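Local coordinates for protein glutathione S-transferase (Natrialba magadii ATCC 43099, PDB 6GZF) that probably transfers glutathione to, or uses it to reduce, small substrates as a Xi-class glutathione transferase of the glutathionyl-hydroquinone reductase type, at residues 95-99 / 114-120; 85-91 / 103-109; 170-176 / 232-238. All blocks are in the same frame, centred on the assembly; numbering follows the deposited sequence.

Contact 1 of 3, residues 95-99 / 114-120; sequences DGWQF and VDYLREL
With CG turned anti to the carbonyl carbon in both residues (chi1 -63° in Asp95, -48° in Tyr116), an aspartate methylene comes to rest on an aromatic ring. Asp95 CB lies over one face of Tyr116, 3.7 Å from the ring centroid, in a CH-pi contact, while Asp115 CB covers the opposite face. At the ring edge Gln98 CB approaches Tyr116 CD1 to 3.4 Å. The Gln98 amide runs alongside, nearly coplanar with the ring, and its NE2 is bound by Asp89 OD2. Arg118, its chain extended as far as NE, forms a salt bridge from NH2 to Asp95 OD1 at 3.3 Å, its hydrogen bond a weak one, and NE adds a second weak bond to Asp95 O. Beneath these side chains the backbones form a single antiparallel bridge in which Gln98 and Tyr116 are the non-hydrogen-bonded pair, flanked by Leu117 N to Trp97 O (2.8 Å) and Phe99 N to Asp115 O (2.9 Å). A water donates to the carbonyls of Asp95 and Trp97 and accepts from Arg118 N, fastening the loop to the first turn of the helix. On the apolar side Phe99 CE1 meets Val114 CG2 at 3.5 Å, and its CZ packs against Leu117 CD1 and Leu120 CD1. Trp97, a predicted glutathione-binding residue, packs its CB on Leu117 CB and sends its indole away, to a cation-pi contact with Arg92 and to the ring of His296 in helix 290-299. The bridge ties the loop following strand 84-87 to the start of helix 117-124, with Leu117 resting on Val132 and Arg118 in cation-pi contact with Trp16 of strand 15-17.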
loop_
_atom_site.group_PDB
_atom_site.type_symbol
_atom_site.label_atom_id
_atom_site.label_comp_id
_atom_site.label_asym_id
_atom_site.label_seq_id
_atom_site.Cartn_x
_atom_site.Cartn_y
_atom_site.Cartn_z
ATOM N N ASP A 95 23.513 10.069 -7.991
ATOM C CA ASP A 95 23.984 11.445 -8.101
ATOM C C ASP A 95 22.990 12.453 -7.528
ATOM O O ASP A 95 23.212 13.661 -7.602
ATOM C CB ASP A 95 24.280 11.784 -9.563
ATOM C CG ASP A 95 25.396 10.938 -10.144
ATOM O OD1 ASP A 95 26.389 10.688 -9.428
ATOM O OD2 ASP A 95 25.282 10.526 -11.317
ATOM N N GLY A 96 21.899 11.955 -6.955
ATOM C CA GLY A 96 20.878 12.820 -6.389
ATOM C C GLY A 96 20.024 13.474 -7.457
ATOM O O GLY A 96 19.919 12.959 -8.571
ATOM N N TRP A 97 19.409 14.605 -7.117
ATOM C CA TRP A 97 18.589 15.355 -8.066
ATOM C C TRP A 97 19.389 15.707 -9.316
ATOM O O TRP A 97 20.453 16.317 -9.228
ATOM C CB TRP A 97 18.046 16.636 -7.426
ATOM C CG TRP A 97 17.018 16.426 -6.351
ATOM C CD1 TRP A 97 17.120 16.790 -5.039
ATOM C CD2 TRP A 97 15.724 15.823 -6.498
ATOM N NE1 TRP A 97 15.977 16.447 -4.360
ATOM C CE2 TRP A 97 15.104 15.851 -5.233
ATOM C CE3 TRP A 97 15.034 15.258 -7.575
ATOM C CZ2 TRP A 97 13.827 15.336 -5.015
ATOM C CZ3 TRP A 97 13.765 14.749 -7.358
ATOM C CH2 TRP A 97 13.175 14.792 -6.088
ATOM N N GLN A 98 18.872 15.320 -10.478
ATOM C CA GLN A 98 19.564 15.577 -11.735
ATOM C C GLN A 98 18.691 16.350 -12.717
ATOM O O GLN A 98 17.472 16.422 -12.559
ATOM C CB GLN A 98 20.021 14.263 -12.373
ATOM C CG GLN A 98 18.892 13.382 -12.874
ATOM C CD GLN A 98 19.393 12.088 -13.485
ATOM O OE1 GLN A 98 20.593 11.808 -13.475
ATOM N NE2 GLN A 98 18.476 11.293 -14.024
ATOM N N PHE A 99 19.328 16.930 -13.729
ATOM C CA PHE A 99 18.614 17.674 -14.757
ATOM C C PHE A 99 18.523 16.870 -16.050
ATOM O O PHE A 99 19.539 16.465 -16.615
ATOM C CB PHE A 99 19.293 19.021 -15.017
ATOM C CG PHE A 99 19.206 19.975 -13.861
ATOM C CD1 PHE A 99 20.154 19.951 -12.852
ATOM C CD2 PHE A 99 18.175 20.896 -13.783
ATOM C CE1 PHE A 99 20.075 20.827 -11.787
ATOM C CE2 PHE A 99 18.091 21.775 -12.722
ATOM C CZ PHE A 99 19.043 21.741 -11.723
ATOM N N VAL A 114 23.983 22.882 -15.083
ATOM C CA VAL A 114 24.637 21.776 -14.397
ATOM C C VAL A 114 23.919 20.455 -14.656
ATOM O O VAL A 114 22.721 20.432 -14.938
ATOM C CB VAL A 114 24.715 22.024 -12.877
ATOM C CG1 VAL A 114 25.539 23.268 -12.587
ATOM C CG2 VAL A 114 23.322 22.156 -12.286
ATOM N N ASP A 115 24.663 19.358 -14.564
ATOM C CA ASP A 115 24.090 18.029 -14.729
ATOM C C ASP A 115 23.274 17.642 -13.502
ATOM O O ASP A 115 22.187 17.077 -13.619
ATOM C CB ASP A 115 25.188 16.994 -14.978
ATOM C CG ASP A 115 25.959 17.256 -16.256
ATOM O OD1 ASP A 115 25.326 17.614 -17.272
ATOM O OD2 ASP A 115 27.199 17.105 -16.243
ATOM N N TYR A 116 23.801 17.961 -12.325
ATOM C CA TYR A 116 23.166 17.568 -11.075
ATOM C C TYR A 116 23.015 18.747 -10.121
ATOM O O TYR A 116 23.751 19.729 -10.206
ATOM C CB TYR A 116 23.967 16.449 -10.410
ATOM C CG TYR A 116 24.325 15.329 -11.357
ATOM C CD1 TYR A 116 23.379 14.388 -11.734
ATOM C CD2 TYR A 116 25.607 15.214 -11.879
ATOM C CE1 TYR A 116 23.694 13.364 -12.604
ATOM C CE2 TYR A 116 25.933 14.191 -12.750
ATOM C CZ TYR A 116 24.973 13.269 -13.108
ATOM O OH TYR A 116 25.291 12.248 -13.973
ATOM N N LEU A 117 22.055 18.635 -9.207
ATOM C CA LEU A 117 21.763 19.703 -8.257
ATOM C C LEU A 117 22.889 19.886 -7.245
ATOM O O LEU A 117 23.057 20.969 -6.682
ATOM C CB LEU A 117 20.449 19.415 -7.526
ATOM C CG LEU A 117 19.766 20.599 -6.838
ATOM C CD1 LEU A 117 19.146 21.532 -7.866
ATOM C CD2 LEU A 117 18.717 20.114 -5.846
ATOM N N ARG A 118 23.660 18.828 -7.019
ATOM C CA ARG A 118 24.744 18.870 -6.044
ATOM C C ARG A 118 25.860 19.814 -6.484
ATOM O O ARG A 118 26.596 20.343 -5.653
ATOM C CB ARG A 118 25.299 17.465 -5.797
ATOM C CG ARG A 118 25.660 16.684 -7.051
ATOM C CD ARG A 118 25.957 15.233 -6.703
ATOM N NE ARG A 118 26.408 14.450 -7.851
ATOM C CZ ARG A 118 27.682 14.284 -8.190
ATOM N NH1 ARG A 118 28.641 14.850 -7.469
ATOM N NH2 ARG A 118 27.998 13.551 -9.248
ATOM N N GLU A 119 25.976 20.026 -7.791
ATOM C CA GLU A 119 26.954 20.964 -8.330
ATOM C C GLU A 119 26.622 22.392 -7.909
ATOM O O GLU A 119 27.516 23.198 -7.650
ATOM C CB GLU A 119 27.014 20.867 -9.856
ATOM C CG GLU A 119 27.475 19.519 -10.380
ATOM C CD GLU A 119 27.414 19.434 -11.894
ATOM O OE1 GLU A 119 28.123 20.215 -12.562
ATOM O OE2 GLU A 119 26.656 18.587 -12.412
ATOM N N LEU A 120 25.330 22.694 -7.842
ATOM C CA LEU A 120 24.864 24.024 -7.470
ATOM C C LEU A 120 25.176 24.340 -6.009
ATOM O O LEU A 120 25.572 25.458 -5.681
ATOM C CB LEU A 120 23.363 24.150 -7.729
ATOM C CG LEU A 120 22.971 24.361 -9.192
ATOM C CD1 LEU A 120 21.503 24.044 -9.402
ATOM C CD2 LEU A 120 23.284 25.785 -9.625
HETATM O O HOH W 1 22.376 16.506 -7.374
#

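Contact 2 of 3, residues 85-91 / 103-109; sequences VSVVDPY and KEGCTHD
An outermost strand of the thioredoxin-like sheet is met here by a loop from further along the chain, with Val87 of strand 84-87 and Thr107 bonding to each other twice. Thr107 N donates to Val87 O at 3.1 Å. In return Val87 N donates to Thr107 OG1 at 3.0 Å, so a side-chain hydroxyl does the work that a carbonyl does between strands. The threonine torsion allows this: chi1 of 69° holds OG1 between its own backbone N and carbonyl carbon. A water bridges Val87 O and Thr107 O. Before Thr107, a type II turn from Lys103 to Cys106 lays Gly105 O against Val87 CG1 (3.3 Å) and sets Cys106 SG 3.5 Å from Pro90 CD. Two residues on from Val87, Asp89 closes an Asx turn by accepting Tyr91 N on OD1, from above the carboxylate plane. The same oxygen uses its syn lone pair for Lys103 NZ, 3.0 Å away, in a salt bridge. Two donors therefore grip OD1, while OD2 is hydrogen-bonded to Thr100. Lys103 has a second carboxylate in Glu295, and Pro90 and Cys106 both touch His292, so the loop is pinned between strand 84-87 and helix 290-299; on the strand's other edge lies the parallel neighbour 56-60.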
loop_
_atom_site.group_PDB
_atom_site.type_symbol
_atom_site.label_atom_id
_atom_site.label_comp_id
_atom_site.label_asym_id
_atom_site.label_seq_id
_atom_site.Cartn_x
_atom_site.Cartn_y
_atom_site.Cartn_z
ATOM N N VAL A 85 11.959 29.449 -12.863
ATOM C CA VAL A 85 11.963 28.133 -12.236
ATOM C C VAL A 85 12.546 27.044 -13.142
ATOM O O VAL A 85 12.313 27.029 -14.351
ATOM C CB VAL A 85 10.530 27.730 -11.800
ATOM C CG1 VAL A 85 9.582 27.706 -12.993
ATOM C CG2 VAL A 85 10.535 26.391 -11.079
ATOM N N SER A 86 13.329 26.151 -12.544
ATOM C CA SER A 86 13.829 24.969 -13.234
ATOM C C SER A 86 13.266 23.711 -12.580
ATOM O O SER A 86 13.153 23.639 -11.357
ATOM C CB SER A 86 15.359 24.935 -13.223
ATOM O OG SER A 86 15.902 25.976 -14.016
ATOM N N VAL A 87 12.911 22.725 -13.396
ATOM C CA VAL A 87 12.343 21.484 -12.882
ATOM C C VAL A 87 13.301 20.314 -13.062
ATOM O O VAL A 87 13.663 19.964 -14.185
ATOM C CB VAL A 87 11.010 21.148 -13.568
ATOM C CG1 VAL A 87 10.430 19.873 -12.985
ATOM C CG2 VAL A 87 10.031 22.302 -13.412
ATOM N N VAL A 88 13.701 19.710 -11.948
ATOM C CA VAL A 88 14.643 18.599 -11.975
ATOM C C VAL A 88 13.956 17.282 -12.325
ATOM O O VAL A 88 12.732 17.167 -12.258
ATOM C CB VAL A 88 15.366 18.444 -10.624
ATOM C CG1 VAL A 88 16.077 19.735 -10.252
ATOM C CG2 VAL A 88 14.378 18.057 -9.541
ATOM N N ASP A 89 14.762 16.294 -12.702
ATOM C CA ASP A 89 14.277 14.960 -13.043
ATOM C C ASP A 89 13.605 14.306 -11.835
ATOM O O ASP A 89 14.215 14.189 -10.773
ATOM C CB ASP A 89 15.444 14.100 -13.548
ATOM C CG ASP A 89 14.997 12.820 -14.239
ATOM O OD1 ASP A 89 13.843 12.385 -14.049
ATOM O OD2 ASP A 89 15.817 12.235 -14.977
ATOM N N PRO A 90 12.335 13.891 -11.992
ATOM C CA PRO A 90 11.615 13.168 -10.938
ATOM C C PRO A 90 12.314 11.870 -10.540
ATOM O O PRO A 90 12.182 11.436 -9.396
ATOM C CB PRO A 90 10.246 12.886 -11.572
ATOM C CG PRO A 90 10.454 13.055 -13.043
ATOM C CD PRO A 90 11.478 14.133 -13.163
ATOM N N TYR A 91 13.043 11.261 -11.470
ATOM C CA TYR A 91 13.847 10.089 -11.148
ATOM C C TYR A 91 15.248 10.517 -10.734
ATOM O O TYR A 91 15.850 11.388 -11.361
ATOM C CB TYR A 91 13.920 9.120 -12.332
ATOM C CG TYR A 91 14.784 7.905 -12.059
ATOM C CD1 TYR A 91 14.249 6.771 -11.462
ATOM C CD2 TYR A 91 16.132 7.893 -12.395
ATOM C CE1 TYR A 91 15.035 5.660 -11.205
ATOM C CE2 TYR A 91 16.924 6.788 -12.141
ATOM C CZ TYR A 91 16.370 5.675 -11.546
ATOM O OH TYR A 91 17.155 4.573 -11.294
ATOM N N LYS A 103 13.288 15.113 -20.936
ATOM C CA LYS A 103 12.199 14.407 -20.270
ATOM C C LYS A 103 10.994 15.325 -20.070
ATOM O O LYS A 103 11.148 16.512 -19.783
ATOM C CB LYS A 103 12.673 13.845 -18.928
ATOM C CG LYS A 103 11.731 12.832 -18.302
ATOM C CD LYS A 103 12.402 12.114 -17.143
ATOM C CE LYS A 103 11.491 11.060 -16.541
ATOM N NZ LYS A 103 12.171 10.294 -15.460
ATOM N N GLU A 104 9.799 14.764 -20.230
ATOM C CA GLU A 104 8.558 15.528 -20.142
ATOM C C GLU A 104 8.372 16.183 -18.775
ATOM O O GLU A 104 8.406 15.512 -17.745
ATOM C CB GLU A 104 7.360 14.626 -20.450
ATOM C CG GLU A 104 6.006 15.281 -20.230
ATOM C CD GLU A 104 5.764 16.454 -21.159
ATOM O OE1 GLU A 104 6.166 16.370 -22.339
ATOM O OE2 GLU A 104 5.169 17.456 -20.711
ATOM N N GLY A 105 8.175 17.498 -18.779
ATOM C CA GLY A 105 7.939 18.243 -17.555
ATOM C C GLY A 105 9.209 18.794 -16.935
ATOM O O GLY A 105 9.158 19.649 -16.052
ATOM N N CYS A 106 10.352 18.305 -17.404
ATOM C CA CYS A 106 11.640 18.717 -16.860
ATOM C C CYS A 106 12.316 19.753 -17.748
ATOM O O CYS A 106 12.048 19.828 -18.946
ATOM C CB CYS A 106 12.556 17.507 -16.691
ATOM S SG CYS A 106 11.734 16.046 -16.036
ATOM N N THR A 107 13.192 20.553 -17.150
ATOM C CA THR A 107 13.956 21.546 -17.894
ATOM C C THR A 107 15.445 21.396 -17.614
ATOM O O THR A 107 15.882 20.403 -17.029
ATOM C CB THR A 107 13.526 22.985 -17.543
ATOM O OG1 THR A 107 13.915 23.292 -16.198
ATOM C CG2 THR A 107 12.019 23.151 -17.687
ATOM N N HIS A 108 16.220 22.389 -18.035
ATOM C CA HIS A 108 17.646 22.419 -17.749
ATOM C C HIS A 108 17.935 23.447 -16.662
ATOM O O HIS A 108 17.096 24.297 -16.364
ATOM C CB HIS A 108 18.445 22.751 -19.011
ATOM C CG HIS A 108 18.203 24.134 -19.531
ATOM N ND1 HIS A 108 17.114 24.457 -20.313
ATOM C CD2 HIS A 108 18.908 25.280 -19.378
ATOM C CE1 HIS A 108 17.160 25.740 -20.620
ATOM N NE2 HIS A 108 18.239 26.264 -20.065
ATOM N N ASP A 109 19.121 23.366 -16.070
ATOM C CA ASP A 109 19.551 24.367 -15.105
ATOM C C ASP A 109 19.764 25.699 -15.818
ATOM O O ASP A 109 20.778 25.899 -16.485
ATOM C CB ASP A 109 20.828 23.921 -14.391
ATOM C CG ASP A 109 21.466 25.033 -13.580
ATOM O OD1 ASP A 109 20.724 25.844 -12.985
ATOM O OD2 ASP A 109 22.712 25.097 -13.534
HETATM O O HOH W 2 15.479 18.268 -15.610
#

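Contact 3 of 3, residues 170-176 / 232-238; sequences DLYPEGY and AGDRLTE
This is a loop-to-loop contact in the helical C-terminal domain, where Leu171, ahead of helix 177-192, meets Thr237 and Glu238 at the start of helix 238-247. Its one hydrogen bond across the segments runs from Glu238 N to Leu171 O and is 2.9 Å long, so a distant loop supplies an acceptor to the N-terminal end of the helix. Beside it Leu171 CD2 reaches Leu236 CD2 at 4.1 Å; both leucines also touch Leu76 of helix 65-77, which brings the N-terminal domain into the packing. Pro173 has two partners: CD rests on Thr237 CG2 at 3.7 Å, and CB meets Arg235 NH2 at 3.4 Å. A bend at chi3 (55°) folds the arginine back over the loop, where Asp170 O stands above one face of its guanidinium. Nearer its backbone, Arg235 CD packs 3.8 Å from Tyr176 CE2, the guanidinium and the ring standing almost perpendicular (83°). Ala232 O lies at the edge of the Tyr176 ring, and Asp234 CB is 3.3 Å from Tyr176 OH. Glu238 OE2 forms a salt bridge with Arg155, whose cation also lies against the Tyr172 ring, and comes close to the like-charged Asp158 OD2; Tyr172 OH bonds to Asp181. Thr237 occupies the N-cap, its OG1 weakly bonded to Ala239 N, and Asp240 OD1 accepts Thr237 N. With the sequence Thr-Glu-Ala-Asp, this matches the S/T-X-X-D N-capping motif known from the glutathione transferase fold.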
loop_
_atom_site.group_PDB
_atom_site.type_symbol
_atom_site.label_atom_id
_atom_site.label_comp_id
_atom_site.label_asym_id
_atom_site.label_seq_id
_atom_site.Cartn_x
_atom_site.Cartn_y
_atom_site.Cartn_z
ATOM N N ASP A 170 -3.506 37.513 -0.459
ATOM C CA ASP A 170 -2.796 37.614 0.809
ATOM C C ASP A 170 -2.957 36.329 1.619
ATOM O O ASP A 170 -3.912 36.177 2.380
ATOM C CB ASP A 170 -3.301 38.826 1.595
ATOM C CG ASP A 170 -2.479 39.110 2.835
ATOM O OD1 ASP A 170 -1.359 38.569 2.954
ATOM O OD2 ASP A 170 -2.948 39.894 3.686
ATOM N N LEU A 171 -2.012 35.408 1.447
ATOM C CA LEU A 171 -2.083 34.094 2.080
ATOM C C LEU A 171 -1.517 34.107 3.498
ATOM O O LEU A 171 -1.246 33.057 4.081
ATOM C CB LEU A 171 -1.341 33.059 1.232
ATOM C CG LEU A 171 -1.744 33.000 -0.243
ATOM C CD1 LEU A 171 -0.736 32.194 -1.045
ATOM C CD2 LEU A 171 -3.142 32.423 -0.395
ATOM N N TYR A 172 -1.336 35.305 4.040
ATOM C CA TYR A 172 -0.897 35.479 5.420
ATOM C C TYR A 172 -1.498 36.774 5.959
ATOM O O TYR A 172 -0.771 37.695 6.330
ATOM C CB TYR A 172 0.632 35.499 5.494
ATOM C CG TYR A 172 1.222 35.450 6.886
ATOM C CD1 TYR A 172 0.988 34.370 7.727
ATOM C CD2 TYR A 172 2.048 36.468 7.343
ATOM C CE1 TYR A 172 1.539 34.320 8.994
ATOM C CE2 TYR A 172 2.605 36.425 8.606
ATOM C CZ TYR A 172 2.347 35.349 9.427
ATOM O OH TYR A 172 2.898 35.304 10.687
ATOM N N PRO A 173 -2.841 36.845 6.002
ATOM C CA PRO A 173 -3.546 38.110 6.224
ATOM C C PRO A 173 -3.589 38.556 7.681
ATOM O O PRO A 173 -3.431 37.745 8.592
ATOM C CB PRO A 173 -4.955 37.803 5.717
ATOM C CG PRO A 173 -5.140 36.364 6.033
ATOM C CD PRO A 173 -3.781 35.712 5.899
ATOM N N GLU A 174 -3.813 39.851 7.880
ATOM C CA GLU A 174 -3.899 40.438 9.211
ATOM C C GLU A 174 -5.062 39.848 10.003
ATOM O O GLU A 174 -6.182 39.754 9.501
ATOM C CB GLU A 174 -4.046 41.959 9.104
ATOM C CG GLU A 174 -4.750 42.613 10.284
ATOM C CD GLU A 174 -5.487 43.881 9.892
ATOM O OE1 GLU A 174 -5.692 44.106 8.680
ATOM O OE2 GLU A 174 -5.865 44.652 10.799
ATOM N N GLY A 175 -4.787 39.449 11.240
ATOM C CA GLY A 175 -5.806 38.889 12.106
ATOM C C GLY A 175 -5.841 37.374 12.066
ATOM O O GLY A 175 -6.475 36.736 12.907
ATOM N N TYR A 176 -5.154 36.794 11.086
ATOM C CA TYR A 176 -5.123 35.344 10.923
ATOM C C TYR A 176 -3.728 34.771 11.161
ATOM O O TYR A 176 -3.578 33.577 11.418
ATOM C CB TYR A 176 -5.599 34.949 9.522
ATOM C CG TYR A 176 -7.057 35.234 9.239
ATOM C CD1 TYR A 176 -8.038 34.304 9.553
ATOM C CD2 TYR A 176 -7.451 36.426 8.645
ATOM C CE1 TYR A 176 -9.370 34.554 9.290
ATOM C CE2 TYR A 176 -8.784 36.686 8.378
ATOM C CZ TYR A 176 -9.738 35.747 8.704
ATOM O OH TYR A 176 -11.065 36.000 8.442
ATOM N N ALA A 232 -7.570 28.000 8.623
ATOM C CA ALA A 232 -7.653 29.180 9.476
ATOM C C ALA A 232 -9.063 29.759 9.430
ATOM O O ALA A 232 -9.342 30.795 10.031
ATOM C CB ALA A 232 -6.630 30.223 9.056
ATOM N N GLY A 233 -9.945 29.082 8.702
ATOM C CA GLY A 233 -11.351 29.437 8.681
ATOM C C GLY A 233 -11.819 30.141 7.424
ATOM O O GLY A 233 -12.035 29.515 6.385
ATOM N N ASP A 234 -11.968 31.456 7.525
ATOM C CA ASP A 234 -12.611 32.255 6.490
ATOM C C ASP A 234 -11.789 32.400 5.211
ATOM O O ASP A 234 -12.347 32.540 4.123
ATOM C CB ASP A 234 -12.935 33.644 7.046
ATOM C CG ASP A 234 -13.954 34.387 6.207
ATOM O OD1 ASP A 234 -14.867 33.732 5.660
ATOM O OD2 ASP A 234 -13.845 35.627 6.094
ATOM N N ARG A 235 -10.465 32.373 5.336
ATOM C CA ARG A 235 -9.604 32.721 4.210
ATOM C C ARG A 235 -8.550 31.671 3.867
ATOM O O ARG A 235 -8.095 30.919 4.728
ATOM C CB ARG A 235 -8.908 34.054 4.488
ATOM C CG ARG A 235 -9.849 35.180 4.879
ATOM C CD ARG A 235 -9.194 36.519 4.623
ATOM N NE ARG A 235 -8.741 36.619 3.241
ATOM C CZ ARG A 235 -7.931 37.569 2.786
ATOM N NH1 ARG A 235 -7.572 37.578 1.509
ATOM N NH2 ARG A 235 -7.479 38.505 3.607
ATOM N N LEU A 236 -8.168 31.641 2.594
ATOM C CA LEU A 236 -7.101 30.771 2.111
ATOM C C LEU A 236 -5.742 31.291 2.566
ATOM O O LEU A 236 -5.399 32.444 2.313
ATOM C CB LEU A 236 -7.143 30.673 0.584
ATOM C CG LEU A 236 -6.303 29.577 -0.071
ATOM C CD1 LEU A 236 -6.926 28.218 0.175
ATOM C CD2 LEU A 236 -6.148 29.838 -1.563
ATOM N N THR A 237 -4.970 30.443 3.240
ATOM C CA THR A 237 -3.676 30.856 3.776
ATOM C C THR A 237 -2.568 29.851 3.469
ATOM O O THR A 237 -2.800 28.837 2.812
ATOM C CB THR A 237 -3.740 31.057 5.304
ATOM O OG1 THR A 237 -4.082 29.818 5.938
ATOM C CG2 THR A 237 -4.774 32.115 5.668
ATOM N N GLU A 238 -1.364 30.146 3.954
ATOM C CA GLU A 238 -0.221 29.250 3.808
ATOM C C GLU A 238 -0.474 27.916 4.498
ATOM O O GLU A 238 0.069 26.887 4.096
ATOM C CB GLU A 238 1.044 29.886 4.383
ATOM C CG GLU A 238 1.480 31.174 3.713
ATOM C CD GLU A 238 2.804 31.681 4.255
ATOM O OE1 GLU A 238 3.425 30.963 5.068
ATOM O OE2 GLU A 238 3.226 32.792 3.871
#

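How the contacts relate
Following the chain, strand 84-87 leads through 85-91 into a long irregular loop that holds 95-99 and 103-109 and runs through 114-116 into helix 117-124. Contact 2 closes the loop from 85-91 to 103-109; contact 1 opens inside it and closes later, so the two cross. They touch directly: Gln98 O meets Asp89 N, and Val114 N meets Asp109 OD2. Together they fasten this connection in the N-terminal domain. Contact 3 follows in series, its ends separated by 55 largely helical residues; it joins the loop before helix 177-192 to the one leading into helix 238-247, and its centre lies about 36 Å from that of contact 1.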